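Local coordinates for protein beta-galactosidase (Trichoderma reesei, PDB 3OG2) that probably hydrolyses terminal non-reducing beta-D-galactose residues in beta-D-galactosides, as a family 35 glycoside hydrolase with a TIM-barrel domain, at residues A[559-564]-A[582-587]; A[587-592]-A[603-608]; A[622-627]-A[641-646]; A[647-652]-A[978-983]. All coordinates share one frame; numbering follows the deposited sequence.

Contact 1 (A[559-564]-A[582-587]); sequences WVPTLP and VIINGG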
loop_
_atom_site.group_PDB
_atom_site.type_symbol
_atom_site.label_atom_id
_atom_site.label_comp_id
_atom_site.label_asym_id
_atom_site.label_seq_id
_atom_site.Cartn_x
_atom_site.Cartn_y
_atom_site.Cartn_z
ATOM N N TRP A 559 15.359 -16.861 -6.614
ATOM C CA TRP A 559 14.791 -16.631 -5.303
ATOM C C TRP A 559 15.805 -17.068 -4.279
ATOM O O TRP A 559 16.592 -17.994 -4.536
ATOM C CB TRP A 559 13.497 -17.472 -5.127
ATOM C CG TRP A 559 12.471 -17.177 -6.171
ATOM C CD1 TRP A 559 12.330 -17.855 -7.353
ATOM C CD2 TRP A 559 11.471 -16.167 -6.172
ATOM N NE1 TRP A 559 11.278 -17.324 -8.092
ATOM C CE2 TRP A 559 10.748 -16.272 -7.381
ATOM C CE3 TRP A 559 11.123 -15.147 -5.250
ATOM C CZ2 TRP A 559 9.682 -15.433 -7.724
ATOM C CZ3 TRP A 559 10.062 -14.327 -5.612
ATOM C CH2 TRP A 559 9.355 -14.450 -6.801
ATOM N N VAL A 560 15.766 -16.441 -3.099
ATOM C CA VAL A 560 16.709 -16.805 -2.052
ATOM C C VAL A 560 15.986 -16.958 -0.726
ATOM O O VAL A 560 16.149 -16.160 0.222
ATOM C CB VAL A 560 17.843 -15.771 -1.928
ATOM C CG1 VAL A 560 18.979 -16.339 -1.083
ATOM C CG2 VAL A 560 18.390 -15.328 -3.288
ATOM N N PRO A 561 15.171 -18.003 -0.584
ATOM C CA PRO A 561 14.511 -18.251 0.716
ATOM C C PRO A 561 15.560 -18.624 1.761
ATOM O O PRO A 561 16.565 -19.271 1.480
ATOM C CB PRO A 561 13.581 -19.467 0.381
ATOM C CG PRO A 561 14.385 -20.180 -0.687
ATOM C CD PRO A 561 14.885 -19.048 -1.572
ATOM N N THR A 562 15.285 -18.170 2.989
ATOM C CA THR A 562 16.232 -18.394 4.088
ATOM C C THR A 562 15.905 -19.706 4.800
ATOM O O THR A 562 14.734 -20.118 4.914
ATOM C CB THR A 562 16.186 -17.224 5.075
ATOM O OG1 THR A 562 14.840 -17.093 5.595
ATOM C CG2 THR A 562 16.574 -15.920 4.394
ATOM N N LEU A 563 16.913 -20.388 5.286
ATOM C CA LEU A 563 16.699 -21.600 6.072
ATOM C C LEU A 563 16.327 -21.272 7.509
ATOM O O LEU A 563 16.983 -20.459 8.186
ATOM C CB LEU A 563 18.019 -22.404 6.090
ATOM C CG LEU A 563 18.306 -23.146 4.793
ATOM C CD1 LEU A 563 19.712 -23.721 4.789
ATOM C CD2 LEU A 563 17.323 -24.324 4.615
ATOM N N PRO A 564 15.218 -21.818 8.000
ATOM C CA PRO A 564 14.777 -21.469 9.361
ATOM C C PRO A 564 15.813 -21.827 10.423
ATOM O O PRO A 564 16.599 -22.789 10.248
ATOM C CB PRO A 564 13.534 -22.367 9.582
ATOM C CG PRO A 564 13.086 -22.722 8.190
ATOM C CD PRO A 564 14.269 -22.702 7.301
ATOM N N VAL A 582 18.805 -21.214 0.566
ATOM C CA VAL A 582 18.950 -22.054 -0.622
ATOM C C VAL A 582 18.569 -21.143 -1.779
ATOM O O VAL A 582 17.726 -20.235 -1.634
ATOM C CB VAL A 582 18.070 -23.309 -0.613
ATOM C CG1 VAL A 582 18.328 -24.171 0.623
ATOM C CG2 VAL A 582 16.601 -22.931 -0.695
ATOM N N ILE A 583 19.213 -21.319 -2.903
ATOM C CA ILE A 583 18.969 -20.492 -4.068
ATOM C C ILE A 583 18.103 -21.291 -5.040
ATOM O O ILE A 583 18.432 -22.447 -5.304
ATOM C CB ILE A 583 20.273 -20.053 -4.749
ATOM C CG1 ILE A 583 21.145 -19.207 -3.797
ATOM C CG2 ILE A 583 19.992 -19.309 -6.041
ATOM C CD1 ILE A 583 22.563 -18.986 -4.253
ATOM N N ILE A 584 16.995 -20.692 -5.489
ATOM C CA ILE A 584 16.099 -21.450 -6.381
ATOM C C ILE A 584 15.894 -20.640 -7.647
ATOM O O ILE A 584 15.529 -19.457 -7.592
ATOM C CB ILE A 584 14.761 -21.782 -5.684
ATOM C CG1 ILE A 584 15.011 -22.672 -4.464
ATOM C CG2 ILE A 584 13.751 -22.391 -6.683
ATOM C CD1 ILE A 584 13.816 -23.113 -3.656
ATOM N N ASN A 585 16.109 -21.304 -8.790
ATOM C CA ASN A 585 15.863 -20.679 -10.094
ATOM C C ASN A 585 14.539 -21.229 -10.642
ATOM O O ASN A 585 14.490 -22.457 -10.957
ATOM C CB ASN A 585 17.040 -20.987 -11.011
ATOM C CG ASN A 585 16.783 -20.660 -12.461
ATOM O OD1 ASN A 585 15.930 -19.829 -12.777
ATOM N ND2 ASN A 585 17.533 -21.350 -13.340
ATOM N N GLY A 586 13.533 -20.385 -10.747
ATOM C CA GLY A 586 12.254 -20.779 -11.293
ATOM C C GLY A 586 11.155 -20.467 -10.303
ATOM O O GLY A 586 11.343 -20.424 -9.065
ATOM N N GLY A 587 9.962 -20.263 -10.840
ATOM C CA GLY A 587 8.765 -20.098 -10.016
ATOM C C GLY A 587 8.276 -18.664 -10.032
ATOM O O GLY A 587 9.045 -17.707 -10.106
#

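Contact 2 (A[587-592]-A[603-608]); sequences GYLIRS and QADFNV. With NAG (2-acetamido-2-deoxy-beta-D-glucopyranose), chain B.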
loop_
_atom_site.group_PDB
_atom_site.type_symbol
_atom_site.label_atom_id
_atom_site.label_comp_id
_atom_site.label_asym_id
_atom_site.label_seq_id
_atom_site.Cartn_x
_atom_site.Cartn_y
_atom_site.Cartn_z
ATOM N N GLY A 587 9.962 -20.263 -10.840
ATOM C CA GLY A 587 8.765 -20.098 -10.016
ATOM C C GLY A 587 8.276 -18.664 -10.032
ATOM O O GLY A 587 9.045 -17.707 -10.106
ATOM N N TYR A 588 6.947 -18.514 -9.902
ATOM C CA TYR A 588 6.334 -17.203 -9.760
ATOM C C TYR A 588 6.557 -16.610 -8.375
ATOM O O TYR A 588 6.631 -15.386 -8.208
ATOM C CB TYR A 588 4.867 -17.371 -10.038
ATOM C CG TYR A 588 3.924 -16.241 -9.718
ATOM C CD1 TYR A 588 3.730 -15.125 -10.536
ATOM C CD2 TYR A 588 3.167 -16.347 -8.546
ATOM C CE1 TYR A 588 2.843 -14.119 -10.222
ATOM C CE2 TYR A 588 2.244 -15.359 -8.215
ATOM C CZ TYR A 588 2.111 -14.250 -9.056
ATOM O OH TYR A 588 1.192 -13.282 -8.732
ATOM N N LEU A 589 6.683 -17.491 -7.375
ATOM C CA LEU A 589 6.981 -17.090 -6.024
ATOM C C LEU A 589 7.598 -18.291 -5.292
ATOM O O LEU A 589 7.031 -19.390 -5.382
ATOM C CB LEU A 589 5.713 -16.665 -5.259
ATOM C CG LEU A 589 5.887 -16.283 -3.788
ATOM C CD1 LEU A 589 6.840 -15.076 -3.614
ATOM C CD2 LEU A 589 4.526 -15.926 -3.191
ATOM N N ILE A 590 8.694 -18.085 -4.573
ATOM C CA ILE A 590 9.115 -19.058 -3.562
ATOM C C ILE A 590 8.846 -18.449 -2.210
ATOM O O ILE A 590 9.367 -17.385 -1.898
ATOM C CB ILE A 590 10.597 -19.428 -3.717
ATOM C CG1 ILE A 590 10.852 -20.000 -5.108
ATOM C CG2 ILE A 590 11.015 -20.333 -2.578
ATOM C CD1 ILE A 590 10.181 -21.342 -5.398
ATOM N N ARG A 591 7.946 -19.091 -1.470
ATOM C CA ARG A 591 7.519 -18.563 -0.192
ATOM C C ARG A 591 8.464 -18.962 0.918
ATOM O O ARG A 591 8.741 -18.124 1.791
ATOM C CB ARG A 591 6.108 -19.089 0.173
ATOM C CG ARG A 591 5.042 -18.551 -0.783
ATOM C CD ARG A 591 3.675 -19.256 -0.432
ATOM N NE ARG A 591 2.691 -18.708 -1.365
ATOM C CZ ARG A 591 2.059 -17.564 -1.192
ATOM N NH1 ARG A 591 2.200 -16.816 -0.102
ATOM N NH2 ARG A 591 1.230 -17.170 -2.154
ATOM N N SER A 592 8.920 -20.199 0.950
ATOM C CA SER A 592 9.719 -20.662 2.101
ATOM C C SER A 592 10.357 -21.982 1.726
ATOM O O SER A 592 9.921 -22.673 0.801
ATOM C CB SER A 592 8.816 -20.899 3.316
ATOM O OG SER A 592 7.849 -21.922 3.079
ATOM N N GLN A 603 7.795 -24.317 -0.369
ATOM C CA GLN A 603 6.473 -23.802 -0.666
ATOM C C GLN A 603 6.583 -22.774 -1.787
ATOM O O GLN A 603 7.399 -21.852 -1.637
ATOM C CB GLN A 603 5.864 -23.165 0.605
ATOM C CG GLN A 603 5.624 -24.189 1.716
ATOM C CD GLN A 603 4.636 -25.286 1.357
ATOM O OE1 GLN A 603 4.976 -26.490 1.500
ATOM N NE2 GLN A 603 3.421 -24.926 0.929
ATOM N N ALA A 604 5.812 -22.936 -2.832
ATOM C CA ALA A 604 5.998 -22.147 -4.044
ATOM C C ALA A 604 4.654 -21.881 -4.738
ATOM O O ALA A 604 3.734 -22.678 -4.536
ATOM C CB ALA A 604 6.887 -22.908 -5.000
ATOM N N ASP A 605 4.615 -20.820 -5.516
ATOM C CA ASP A 605 3.469 -20.577 -6.384
ATOM C C ASP A 605 3.940 -20.581 -7.840
ATOM O O ASP A 605 5.050 -20.152 -8.140
ATOM C CB ASP A 605 2.775 -19.241 -6.122
ATOM C CG ASP A 605 2.045 -19.214 -4.792
ATOM O OD1 ASP A 605 2.406 -19.928 -3.840
ATOM O OD2 ASP A 605 1.031 -18.420 -4.684
ATOM N N PHE A 606 3.067 -21.080 -8.705
ATOM C CA PHE A 606 3.350 -21.162 -10.113
ATOM C C PHE A 606 2.208 -20.562 -10.940
ATOM O O PHE A 606 1.047 -20.954 -10.812
ATOM C CB PHE A 606 3.488 -22.636 -10.534
ATOM C CG PHE A 606 4.570 -23.333 -9.741
ATOM C CD1 PHE A 606 5.912 -23.159 -10.085
ATOM C CD2 PHE A 606 4.228 -24.166 -8.675
ATOM C CE1 PHE A 606 6.926 -23.795 -9.385
ATOM C CE2 PHE A 606 5.257 -24.804 -7.974
ATOM C CZ PHE A 606 6.588 -24.623 -8.313
ATOM N N ASN A 607 2.514 -19.571 -11.778
ATOM C CA ASN A 607 1.454 -19.012 -12.629
ATOM C C ASN A 607 1.637 -19.486 -14.080
ATOM O O ASN A 607 0.696 -19.303 -14.883
ATOM C CB ASN A 607 1.374 -17.492 -12.588
ATOM C CG ASN A 607 2.577 -16.811 -13.242
ATOM O OD1 ASN A 607 3.676 -17.368 -13.290
ATOM N ND2 ASN A 607 2.330 -15.606 -13.754
ATOM N N VAL A 608 2.777 -20.086 -14.381
ATOM C CA VAL A 608 3.064 -20.639 -15.691
ATOM C C VAL A 608 3.896 -21.888 -15.427
ATOM O O VAL A 608 4.505 -22.106 -14.368
ATOM C CB VAL A 608 3.847 -19.697 -16.604
ATOM C CG1 VAL A 608 3.025 -18.478 -16.899
ATOM C CG2 VAL A 608 5.205 -19.344 -15.997
HETATM C C1 NAG B . 3.336 -14.975 -14.534
HETATM C C2 NAG B . 2.627 -13.938 -15.455
HETATM C C3 NAG B . 3.661 -13.165 -16.266
HETATM C C4 NAG B . 4.654 -12.482 -15.262
HETATM C C5 NAG B . 5.229 -13.565 -14.314
HETATM C C6 NAG B . 6.045 -12.909 -13.201
HETATM C C7 NAG B . 0.496 -14.887 -16.193
HETATM C C8 NAG B . -0.204 -15.649 -17.274
HETATM N N2 NAG B . 1.800 -14.665 -16.392
HETATM O O3 NAG B . 2.956 -12.121 -16.956
HETATM O O4 NAG B . 5.754 -12.002 -16.030
HETATM O O5 NAG B . 4.129 -14.180 -13.644
HETATM O O6 NAG B . 6.746 -13.948 -12.523
HETATM O O7 NAG B . -0.043 -14.576 -15.116
#

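Contact 3 (A[622-627]-A[641-646]); sequences SKLAVN and WIAHPA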
loop_
_atom_site.group_PDB
_atom_site.type_symbol
_atom_site.label_atom_id
_atom_site.label_comp_id
_atom_site.label_asym_id
_atom_site.label_seq_id
_atom_site.Cartn_x
_atom_site.Cartn_y
_atom_site.Cartn_z
ATOM N N SER A 622 18.496 -35.411 0.803
ATOM C CA SER A 622 18.461 -36.212 -0.416
ATOM C C SER A 622 17.044 -36.295 -0.970
ATOM O O SER A 622 16.884 -36.909 -2.021
ATOM C CB SER A 622 18.945 -37.641 -0.189
ATOM O OG SER A 622 18.205 -38.255 0.876
ATOM N N LYS A 623 16.049 -35.739 -0.345
ATOM C CA LYS A 623 14.658 -35.777 -0.822
ATOM C C LYS A 623 14.159 -34.345 -1.023
ATOM O O LYS A 623 14.593 -33.420 -0.313
ATOM C CB LYS A 623 13.772 -36.550 0.165
ATOM C CG LYS A 623 14.125 -38.066 0.172
ATOM C CD LYS A 623 13.260 -38.694 1.258
ATOM C CE LYS A 623 13.623 -40.172 1.453
ATOM N NZ LYS A 623 12.456 -41.073 1.242
ATOM N N LEU A 624 13.262 -34.222 -1.974
ATOM C CA LEU A 624 12.641 -32.941 -2.321
ATOM C C LEU A 624 11.120 -33.033 -2.235
ATOM O O LEU A 624 10.533 -34.025 -2.661
ATOM C CB LEU A 624 13.082 -32.560 -3.728
ATOM C CG LEU A 624 12.521 -31.210 -4.186
ATOM C CD1 LEU A 624 13.101 -30.039 -3.365
ATOM C CD2 LEU A 624 12.815 -31.048 -5.665
ATOM N N ALA A 625 10.504 -31.993 -1.703
ATOM C CA ALA A 625 9.058 -31.886 -1.816
ATOM C C ALA A 625 8.718 -30.450 -2.239
ATOM O O ALA A 625 9.413 -29.513 -1.798
ATOM C CB ALA A 625 8.345 -32.188 -0.496
ATOM N N VAL A 626 7.661 -30.301 -3.021
ATOM C CA VAL A 626 7.148 -28.975 -3.428
ATOM C C VAL A 626 5.666 -28.931 -3.029
ATOM O O VAL A 626 4.928 -29.815 -3.448
ATOM C CB VAL A 626 7.387 -28.668 -4.913
ATOM C CG1 VAL A 626 6.735 -27.364 -5.337
ATOM C CG2 VAL A 626 8.900 -28.638 -5.225
ATOM N N ASN A 627 5.275 -28.005 -2.215
ATOM C CA ASN A 627 3.861 -27.852 -1.785
ATOM C C ASN A 627 3.316 -29.171 -1.274
ATOM O O ASN A 627 2.210 -29.584 -1.578
ATOM C CB ASN A 627 2.984 -27.297 -2.893
ATOM C CG ASN A 627 3.459 -25.898 -3.269
ATOM O OD1 ASN A 627 4.186 -25.254 -2.552
ATOM N ND2 ASN A 627 3.003 -25.426 -4.441
ATOM N N TRP A 641 19.906 -29.461 -8.168
ATOM C CA TRP A 641 18.781 -30.343 -8.443
ATOM C C TRP A 641 17.846 -29.681 -9.442
ATOM O O TRP A 641 17.480 -28.510 -9.240
ATOM C CB TRP A 641 18.027 -30.644 -7.177
ATOM C CG TRP A 641 18.753 -31.513 -6.204
ATOM C CD1 TRP A 641 19.993 -32.055 -6.317
ATOM C CD2 TRP A 641 18.220 -31.915 -4.943
ATOM N NE1 TRP A 641 20.249 -32.777 -5.181
ATOM C CE2 TRP A 641 19.205 -32.725 -4.312
ATOM C CE3 TRP A 641 17.003 -31.649 -4.281
ATOM C CZ2 TRP A 641 18.990 -33.289 -3.045
ATOM C CZ3 TRP A 641 16.824 -32.232 -3.018
ATOM C CH2 TRP A 641 17.791 -33.020 -2.431
ATOM N N ILE A 642 17.410 -30.408 -10.473
ATOM C CA ILE A 642 16.443 -29.837 -11.417
ATOM C C ILE A 642 15.185 -30.700 -11.328
ATOM O O ILE A 642 15.218 -31.909 -11.630
ATOM C CB ILE A 642 16.961 -29.766 -12.844
ATOM C CG1 ILE A 642 18.267 -28.950 -12.882
ATOM C CG2 ILE A 642 15.909 -29.143 -13.751
ATOM C CD1 ILE A 642 19.355 -29.809 -13.488
ATOM N N ALA A 643 14.122 -30.057 -10.911
ATOM C CA ALA A 643 12.848 -30.750 -10.667
ATOM C C ALA A 643 11.743 -30.196 -11.555
ATOM O O ALA A 643 11.819 -29.045 -12.033
ATOM C CB ALA A 643 12.526 -30.669 -9.183
ATOM N N HIS A 644 10.723 -31.024 -11.735
ATOM C CA HIS A 644 9.626 -30.653 -12.633
ATOM C C HIS A 644 8.304 -30.862 -11.925
ATOM O O HIS A 644 7.592 -31.829 -12.228
ATOM C CB HIS A 644 9.693 -31.541 -13.908
ATOM C CG HIS A 644 11.026 -31.365 -14.569
ATOM N ND1 HIS A 644 11.285 -30.287 -15.415
ATOM C CD2 HIS A 644 12.187 -32.043 -14.500
ATOM C CE1 HIS A 644 12.530 -30.328 -15.848
ATOM N NE2 HIS A 644 13.097 -31.396 -15.310
ATOM N N PRO A 645 7.980 -30.022 -10.958
ATOM C CA PRO A 645 6.699 -30.181 -10.255
ATOM C C PRO A 645 5.538 -30.100 -11.234
ATOM O O PRO A 645 5.530 -29.406 -12.272
ATOM C CB PRO A 645 6.663 -29.010 -9.271
ATOM C CG PRO A 645 7.692 -28.054 -9.764
ATOM C CD PRO A 645 8.734 -28.840 -10.515
ATOM N N ALA A 646 4.474 -30.820 -10.876
ATOM C CA ALA A 646 3.218 -30.771 -11.624
ATOM C C ALA A 646 2.684 -29.355 -11.570
ATOM O O ALA A 646 2.610 -28.761 -10.492
ATOM C CB ALA A 646 2.186 -31.733 -11.030
#

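Contact 4 (A[647-652]-A[978-983]); sequences IEIPHV and KSPILT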
loop_
_atom_site.group_PDB
_atom_site.type_symbol
_atom_site.label_atom_id
_atom_site.label_comp_id
_atom_site.label_asym_id
_atom_site.label_seq_id
_atom_site.Cartn_x
_atom_site.Cartn_y
_atom_site.Cartn_z
ATOM N N ILE A 647 2.359 -28.795 -12.709
ATOM C CA ILE A 647 1.727 -27.478 -12.787
ATOM C C ILE A 647 0.601 -27.555 -13.806
ATOM O O ILE A 647 0.866 -27.597 -14.997
ATOM C CB ILE A 647 2.733 -26.360 -13.167
ATOM C CG1 ILE A 647 3.903 -26.311 -12.175
ATOM C CG2 ILE A 647 2.023 -25.014 -13.344
ATOM C CD1 ILE A 647 5.090 -25.562 -12.723
ATOM N N GLU A 648 -0.623 -27.620 -13.351
ATOM C CA GLU A 648 -1.773 -27.547 -14.247
ATOM C C GLU A 648 -2.435 -26.203 -13.978
ATOM O O GLU A 648 -2.726 -25.901 -12.802
ATOM C CB GLU A 648 -2.721 -28.683 -13.925
ATOM C CG GLU A 648 -2.030 -30.053 -13.929
ATOM C CD GLU A 648 -2.385 -30.701 -15.264
ATOM O OE1 GLU A 648 -3.008 -31.786 -15.269
ATOM O OE2 GLU A 648 -1.998 -30.002 -16.232
ATOM N N ILE A 649 -2.658 -25.392 -15.002
ATOM C CA ILE A 649 -3.392 -24.122 -14.820
ATOM C C ILE A 649 -4.770 -24.332 -15.445
ATOM O O ILE A 649 -4.876 -24.481 -16.680
ATOM C CB ILE A 649 -2.635 -22.956 -15.470
ATOM C CG1 ILE A 649 -1.186 -22.842 -14.957
ATOM C CG2 ILE A 649 -3.377 -21.619 -15.345
ATOM C CD1 ILE A 649 -1.058 -22.600 -13.465
ATOM N N PRO A 650 -5.826 -24.449 -14.652
ATOM C CA PRO A 650 -7.129 -24.825 -15.219
ATOM C C PRO A 650 -7.835 -23.626 -15.813
ATOM O O PRO A 650 -7.502 -22.493 -15.497
ATOM C CB PRO A 650 -7.900 -25.333 -13.993
ATOM C CG PRO A 650 -7.328 -24.491 -12.863
ATOM C CD PRO A 650 -5.859 -24.307 -13.168
ATOM N N HIS A 651 -8.819 -23.951 -16.631
ATOM C CA HIS A 651 -9.801 -22.995 -17.061
ATOM C C HIS A 651 -10.701 -22.742 -15.868
ATOM O O HIS A 651 -11.112 -23.655 -15.161
ATOM C CB HIS A 651 -10.632 -23.585 -18.211
ATOM C CG HIS A 651 -11.769 -22.672 -18.575
ATOM N ND1 HIS A 651 -11.558 -21.488 -19.257
ATOM C CD2 HIS A 651 -13.095 -22.713 -18.332
ATOM C CE1 HIS A 651 -12.724 -20.868 -19.428
ATOM N NE2 HIS A 651 -13.690 -21.585 -18.877
ATOM N N VAL A 652 -11.027 -21.488 -15.651
ATOM C CA VAL A 652 -11.966 -21.232 -14.571
ATOM C C VAL A 652 -13.229 -20.585 -15.138
ATOM O O VAL A 652 -13.181 -19.641 -15.905
ATOM C CB VAL A 652 -11.261 -20.367 -13.534
ATOM C CG1 VAL A 652 -12.203 -19.427 -12.807
ATOM C CG2 VAL A 652 -10.544 -21.336 -12.564
ATOM N N LYS A 978 -8.630 -13.536 -12.701
ATOM C CA LYS A 978 -7.284 -13.515 -13.286
ATOM C C LYS A 978 -6.856 -14.962 -13.444
ATOM O O LYS A 978 -7.496 -15.885 -12.929
ATOM C CB LYS A 978 -6.363 -12.712 -12.405
ATOM C CG LYS A 978 -6.851 -11.297 -12.120
ATOM C CD LYS A 978 -6.914 -10.420 -13.350
ATOM C CE LYS A 978 -7.702 -9.134 -13.043
ATOM N NZ LYS A 978 -7.683 -8.232 -14.228
ATOM N N SER A 979 -5.775 -15.157 -14.170
ATOM C CA SER A 979 -5.281 -16.524 -14.425
ATOM C C SER A 979 -4.985 -17.233 -13.111
ATOM O O SER A 979 -4.299 -16.655 -12.229
ATOM C CB SER A 979 -4.033 -16.391 -15.315
ATOM O OG SER A 979 -3.561 -17.693 -15.698
ATOM N N PRO A 980 -5.454 -18.465 -12.946
ATOM C CA PRO A 980 -5.245 -19.128 -11.647
ATOM C C PRO A 980 -3.773 -19.372 -11.342
ATOM O O PRO A 980 -3.009 -19.769 -12.230
ATOM C CB PRO A 980 -5.950 -20.496 -11.807
ATOM C CG PRO A 980 -6.339 -20.615 -13.216
ATOM C CD PRO A 980 -6.207 -19.300 -13.886
ATOM N N ILE A 981 -3.397 -19.163 -10.095
ATOM C CA ILE A 981 -2.012 -19.428 -9.682
ATOM C C ILE A 981 -1.986 -20.652 -8.780
ATOM O O ILE A 981 -2.621 -20.663 -7.748
ATOM C CB ILE A 981 -1.474 -18.192 -8.903
ATOM C CG1 ILE A 981 -1.533 -16.973 -9.850
ATOM C CG2 ILE A 981 -0.103 -18.487 -8.322
ATOM C CD1 ILE A 981 -1.790 -15.699 -9.074
ATOM N N LEU A 982 -1.236 -21.666 -9.194
ATOM C CA LEU A 982 -1.088 -22.840 -8.336
ATOM C C LEU A 982 -0.288 -22.430 -7.123
ATOM O O LEU A 982 0.804 -21.867 -7.293
ATOM C CB LEU A 982 -0.371 -23.925 -9.155
ATOM C CG LEU A 982 -0.226 -25.274 -8.442
ATOM C CD1 LEU A 982 -1.569 -25.937 -8.217
ATOM C CD2 LEU A 982 0.692 -26.175 -9.260
ATOM N N THR A 983 -0.840 -22.652 -5.911
ATOM C CA THR A 983 -0.326 -21.941 -4.758
ATOM C C THR A 983 0.090 -22.844 -3.604
ATOM O O THR A 983 -0.557 -23.868 -3.313
ATOM C CB THR A 983 -1.370 -20.886 -4.267
ATOM O OG1 THR A 983 -0.759 -20.091 -3.258
ATOM C CG2 THR A 983 -2.566 -21.542 -3.587
#

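Contact 1 (A[559-564]-A[582-587])
Trp559 N donates to Ile584 O at 2.8 Å, the shortest polar bond between segments 559-564 and 582-587. The bond is bent at its hydrogen (133°). A return bond from Ile584 N to Trp559 O is close to straight, and the two make an antiparallel hydrogen-bonded pair. Beyond it, Val582 N reaches Pro561 O at 3.1 Å, extending the backbone pairing past the short strand. The indole adds a side-chain hydrogen bond: chi1 of -58° sets CG beside the backbone N, and in the resulting ring position NE1 donates to Gly587 O at 3.0 Å, bent to 137°. That oxygen sits near the indole plane, whereas NE1 stands above the carbonyl plane. An alanine in place of Trp559 would probably leave Gly587 O without its indole donor and open a gap beside Leu589 and Ile590. Farther along, Pro561 CG rests 4.2 Å from Ile584 CD1; the packing of Val582 CG2 across Pro561 CG is less certain, since Val582 has two conformers. Strand 558-559 forms one edge of a mixed sheet, in which strand 583-585 also pairs with strand 612-615. Trp559 packs on Tyr359 of helix 357-370 and on strand 589-596, and Val560 on strand 470-476.

Contact 2 (A[587-592]-A[603-608])
Arg591 grips Asp605 side-on, NE meeting OD1 at 2.8 Å and NH2 meeting OD2 at 2.8 Å. The guanidinium and carboxylate planes are 48° apart: both oxygens lie near the guanidinium plane, but both nitrogens approach from above the carboxylate. An arginine chain extended from CG to NE spans the distance, and Leu589 CD2 lies 3.5 Å above the centre of the guanidinium. Each charge has further partners, Asp60 and His63 for the arginine, Thr983 and the backbone N of Gly984 for the aspartate, which would probably favour the ionised pair. Tyr588 is turned differently. Its CG is anti to the backbone N (chi1 169°), and Asn607 CB sits over one ring face, displaced toward the rim, in a CH-pi contact of 4.2 Å to the centroid. Asp605 CB meets the ring at its edge, 3.8 Å from CD2. The glycan linked through Asn607 ND2 brings NAG O5 to 3.3 Å from Tyr588 CD1, also near the ring plane, while the phenol OH bonds to the backbone N of Ile354. The backbone register identifies a beta hairpin with two classic bulges: Tyr588 and Leu589 both face Asp605, and Arg591 and Ser592 both face Gln603.

Contact 3 (A[622-627]-A[641-646])
Trp641 and Leu624 meet across a mixed beta sheet in which strands 623-626 and 641-643 are not direct neighbours: strand 629-635 runs between them, antiparallel to both. The geometry agrees, since the two axes approach no closer than 10.0 Å and their directions differ by 40°, and no backbone pairing joins the two segments; side chains bridge them, the indole also touching backbone atoms of Ser622 and Lys623. Trp641 can be followed outward. From CB the ring is set with CD1 eclipsing CA (chi2 0°), which puts the six-membered ring on the far side of CG from CA. CE3 is the first ring atom to meet the other segment, 4.1 Å from Leu624 CB. CZ3 comes nearer to that same CB, at 3.8 Å, and also has Lys623 O at its edge, near the ring plane. At the tip, CH2 lies 3.7 Å from Ser622 C, and CZ2 passes Ser622 CA at 4.0 Å. The ring also stacks with Tyr633 of the intervening strand, whose hydroxyl bonds to Ser622 O, so this tyrosine ties both segments together. Leu624 also packs on Leu600, Val602 and Leu631. Its CD2 touches Ala643 CB at 3.6 Å. Farther along the strands the apolar line ends with Val626 CG1 resting 4.3 Å from Pro645 CB.

Contact 4 (A[647-652]-A[978-983])
Pro980 and Pro650 bring two puckered, only roughly flat rings, whose side chains slide past each other in opposite directions. Over one face of the Pro980 ring, taken as its mean plane, lies Ile649 CG2, 3.8 Å from Pro980 CG. Pro650 O stands close to that plane beyond the same CG, at 3.2 Å, and Pro650 CD lies 3.7 Å from Pro980 CG. Val652 CG2 approaches CG from the opposite side of the plane, more distantly at 4.3 Å. In Ile649, CG2 is anti to the backbone N while CG1 lies beside it (chi1 -55°), and both branches reach Pro980 O, CG2 at 3.6 Å and the tip CD1 at 3.7 Å. An alanine in place of Pro980 would lose CG and CD, and would probably open a gap between Ile649, Pro650 and Val652. Leu982 makes a second patch, its CD2 lying 3.9 Å from Ile647 CA. The segments run 137° apart and touch through apolar groups and carbonyl oxygens, without a paired backbone. Tyr900 adjoins both, its OH bonding to Glu648 O. The arrangement is loop-on-sheet packing in a multidomain, largely beta region: the connection leading to strand 663-666 lies against strand 981-982, which pairs antiparallel with strand 900-908.

How the contacts relate
From the N terminus, contact 1 closes a loop without helix or strand, and contact 2 starts at the Gly587 they share, closing a hairpin. Contact 3 follows and spans strand 629-635. Contact 4 opens directly after it, at Ile647, and closes a loop of 325 residues. All four are in series; none nests or crosses. Contacts 1 to 3 lie in one mixed sheet, with the Trp559 indole against Ile590 joining the first two and Ala604 O to Asn627 ND2, 2.8 Å apart, joining contacts 2 and 3. Contact 4 fastens the C-terminal part to this sheet, Phe606 N lying 2.8 Å from Leu982 O, while Ala646 O touches Leu982 CD2.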